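Side-chain contact in putative secreted cellulose binding protein (Streptomyces coelicolor, PDB 4OY7), which cleaves cellulose oxidatively as a copper-dependent lytic polysaccharide monooxygenase of family AA10: residues L129-L134 with F173-R178. Sequence-based numbering, arbitrary orientation.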
loop_
_atom_site.group_PDB
_atom_site.type_symbol
_atom_site.label_atom_id
_atom_site.label_comp_id
_atom_site.label_asym_id
_atom_site.label_seq_id
_atom_site.Cartn_x
_atom_site.Cartn_y
_atom_site.Cartn_z
ATOM N N LEU A 129 2.658 12.314 -4.950
ATOM C CA LEU A 129 2.164 12.022 -3.599
ATOM C C LEU A 129 3.169 12.515 -2.566
ATOM O O LEU A 129 4.254 11.948 -2.397
ATOM C CB LEU A 129 1.917 10.528 -3.424
ATOM C CG LEU A 129 1.440 10.123 -2.038
ATOM C CD1 LEU A 129 0.028 10.666 -1.862
ATOM C CD2 LEU A 129 1.474 8.615 -1.881
ATOM N N GLY A 130 2.832 13.610 -1.896
ATOM C CA GLY A 130 3.652 14.115 -0.802
ATOM C C GLY A 130 2.927 13.953 0.532
ATOM O O GLY A 130 1.714 13.763 0.587
ATOM N N TRP A 131 3.689 14.077 1.610
ATOM C CA TRP A 131 3.115 14.119 2.956
ATOM C C TRP A 131 2.029 15.200 3.103
ATOM O O TRP A 131 1.031 14.978 3.770
ATOM C CB TRP A 131 4.227 14.290 4.018
ATOM C CG TRP A 131 5.131 13.102 4.115
ATOM C CD1 TRP A 131 6.356 12.951 3.531
ATOM C CD2 TRP A 131 4.841 11.851 4.759
ATOM N NE1 TRP A 131 6.861 11.713 3.811
ATOM C CE2 TRP A 131 5.965 11.021 4.581
ATOM C CE3 TRP A 131 3.778 11.381 5.536
ATOM C CZ2 TRP A 131 6.021 9.726 5.099
ATOM C CZ3 TRP A 131 3.835 10.096 6.044
ATOM C CH2 TRP A 131 4.945 9.291 5.829
ATOM N N ASP A 132 2.192 16.362 2.479
ATOM C CA ASP A 132 1.156 17.409 2.620
ATOM C C ASP A 132 -0.095 17.160 1.785
ATOM O O ASP A 132 -1.028 17.959 1.801
ATOM C CB ASP A 132 1.721 18.813 2.376
ATOM C CG ASP A 132 2.008 19.112 0.932
ATOM O OD1 ASP A 132 2.048 18.189 0.097
ATOM O OD2 ASP A 132 2.226 20.322 0.604
ATOM N N ASP A 133 -0.115 16.073 1.040
ATOM C CA ASP A 133 -1.330 15.654 0.355
ATOM C C ASP A 133 -2.090 14.580 1.134
ATOM O O ASP A 133 -3.139 14.148 0.676
ATOM C CB ASP A 133 -0.963 15.075 -0.997
ATOM C CG ASP A 133 -0.210 16.044 -1.836
ATOM O OD1 ASP A 133 0.888 15.678 -2.296
ATOM O OD2 ASP A 133 -0.710 17.187 -2.022
ATOM N N LEU A 134 -1.559 14.166 2.280
ATOM C CA LEU A 134 -2.129 13.056 3.077
ATOM C C LEU A 134 -2.640 13.538 4.402
ATOM O O LEU A 134 -2.017 14.409 5.037
ATOM C CB LEU A 134 -1.066 12.004 3.345
ATOM C CG LEU A 134 -0.731 11.093 2.169
ATOM C CD1 LEU A 134 0.554 10.333 2.462
ATOM C CD2 LEU A 134 -1.884 10.164 1.804
ATOM N N PHE A 173 -2.532 5.525 1.997
ATOM C CA PHE A 173 -1.144 5.211 2.350
ATOM C C PHE A 173 -1.110 4.711 3.777
ATOM O O PHE A 173 -1.768 5.298 4.666
ATOM C CB PHE A 173 -0.261 6.460 2.273
ATOM C CG PHE A 173 1.052 6.301 2.961
ATOM C CD1 PHE A 173 2.039 5.456 2.436
ATOM C CD2 PHE A 173 1.316 6.979 4.135
ATOM C CE1 PHE A 173 3.251 5.316 3.080
ATOM C CE2 PHE A 173 2.531 6.814 4.790
ATOM C CZ PHE A 173 3.478 5.949 4.280
ATOM N N MET A 174 -0.400 3.604 3.999
ATOM C CA MET A 174 -0.232 3.067 5.346
ATOM C C MET A 174 1.224 2.891 5.672
ATOM O O MET A 174 2.029 2.476 4.802
ATOM C CB MET A 174 -0.949 1.739 5.529
ATOM C CG MET A 174 -2.349 1.706 4.981
ATOM S SD MET A 174 -3.192 0.182 5.466
ATOM C CE MET A 174 -4.568 0.258 4.338
ATOM N N GLN A 175 1.562 3.250 6.896
ATOM C CA GLN A 175 2.897 3.018 7.441
ATOM C C GLN A 175 2.736 2.085 8.624
ATOM O O GLN A 175 2.000 2.361 9.582
ATOM C CB GLN A 175 3.595 4.315 7.836
ATOM C CG GLN A 175 5.081 4.142 8.073
ATOM C CD GLN A 175 5.790 5.463 8.311
ATOM O OE1 GLN A 175 5.293 6.526 7.916
ATOM N NE2 GLN A 175 6.978 5.407 8.929
ATOM N N TRP A 176 3.379 0.925 8.513
ATOM C CA TRP A 176 3.366 -0.073 9.546
ATOM C C TRP A 176 4.601 0.159 10.390
ATOM O O TRP A 176 5.726 -0.071 9.926
ATOM C CB TRP A 176 3.408 -1.477 8.934
ATOM C CG TRP A 176 3.268 -2.603 9.904
ATOM C CD1 TRP A 176 2.868 -2.540 11.222
ATOM C CD2 TRP A 176 3.484 -3.993 9.618
ATOM N NE1 TRP A 176 2.847 -3.803 11.761
ATOM C CE2 TRP A 176 3.217 -4.708 10.802
ATOM C CE3 TRP A 176 3.882 -4.705 8.465
ATOM C CZ2 TRP A 176 3.334 -6.090 10.872
ATOM C CZ3 TRP A 176 4.008 -6.043 8.543
ATOM C CH2 TRP A 176 3.715 -6.740 9.729
ATOM N N VAL A 177 4.380 0.612 11.612
ATOM C CA VAL A 177 5.445 1.026 12.511
ATOM C C VAL A 177 5.619 -0.023 13.587
ATOM O O VAL A 177 4.796 -0.164 14.504
ATOM C CB VAL A 177 5.131 2.416 13.098
ATOM C CG1 VAL A 177 6.260 2.881 14.020
ATOM C CG2 VAL A 177 4.870 3.365 11.942
ATOM N N ARG A 178 6.672 -0.823 13.443
ATOM C CA ARG A 178 6.963 -1.848 14.428
ATOM C C ARG A 178 7.275 -1.212 15.766
ATOM O O ARG A 178 7.885 -0.152 15.833
ATOM C CB ARG A 178 8.145 -2.733 13.977
ATOM C CG ARG A 178 7.781 -3.676 12.836
ATOM C CD ARG A 178 8.977 -4.513 12.376
ATOM N NE ARG A 178 9.457 -5.406 13.433
ATOM C CZ ARG A 178 10.488 -6.246 13.289
ATOM N NH1 ARG A 178 11.159 -6.325 12.147
ATOM N NH2 ARG A 178 10.885 -6.985 14.315
#
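Leu134 and Phe173 bring the backbones of 129-134 and 173-178 nearest, their CA atoms still 7.9 Å apart, so side chains alone bridge the gap. Residues 129-134 form a turn with a 3-10 segment at 131-133, leading into strand 134-141; Asp133 N bonds back to Gly130 O, and Gly130 N donates to Asp133 OD1 (2.9 Å), fastening the turn from which Trp131 projects. Residues 173-178 belong to strand 168-178, which pairs antiparallel with strands 112-119 and 184-193.

Phe173 lies at the centre. Its chi1 of 164° sets CG opposite the backbone N and turns the ring toward the 129-134 turn. Trp131 brings the far corner of its six-membered ring, CH2, to 3.6 Å from Phe173 CE2; the two planes stand at 89°, but the approach is oblique. Large flat rings suit both places because they can span the gap. The branched end of Leu134 sets two methyls against Phe173: CD1 touches CD2 at 3.8 Å, and both border CB. Tyr117 and Phe186 also touch Phe173, extending this hydrophobic cluster.

The extended chain of Gln175 carries its amide oxygen to the edge of the indole, OE1 lying near the ring plane 3.5 Å from Trp131 CH2. An amide suits this place because its NE2 also donates to Arg58 O and Asn184 OD1. With alanine in place of Phe173 the ring is gone, which is likely to open a gap between strand and turn and to leave the Trp131 corner and the Leu134 methyls without their shared partner.

The chemistry is thus mainly apolar, joining the turn to strand 168-178 within the AA10 domain, about 13 Å from the copper at the Gln175 side chain, while Trp131 NE1 finds its polar partner in Val63 O.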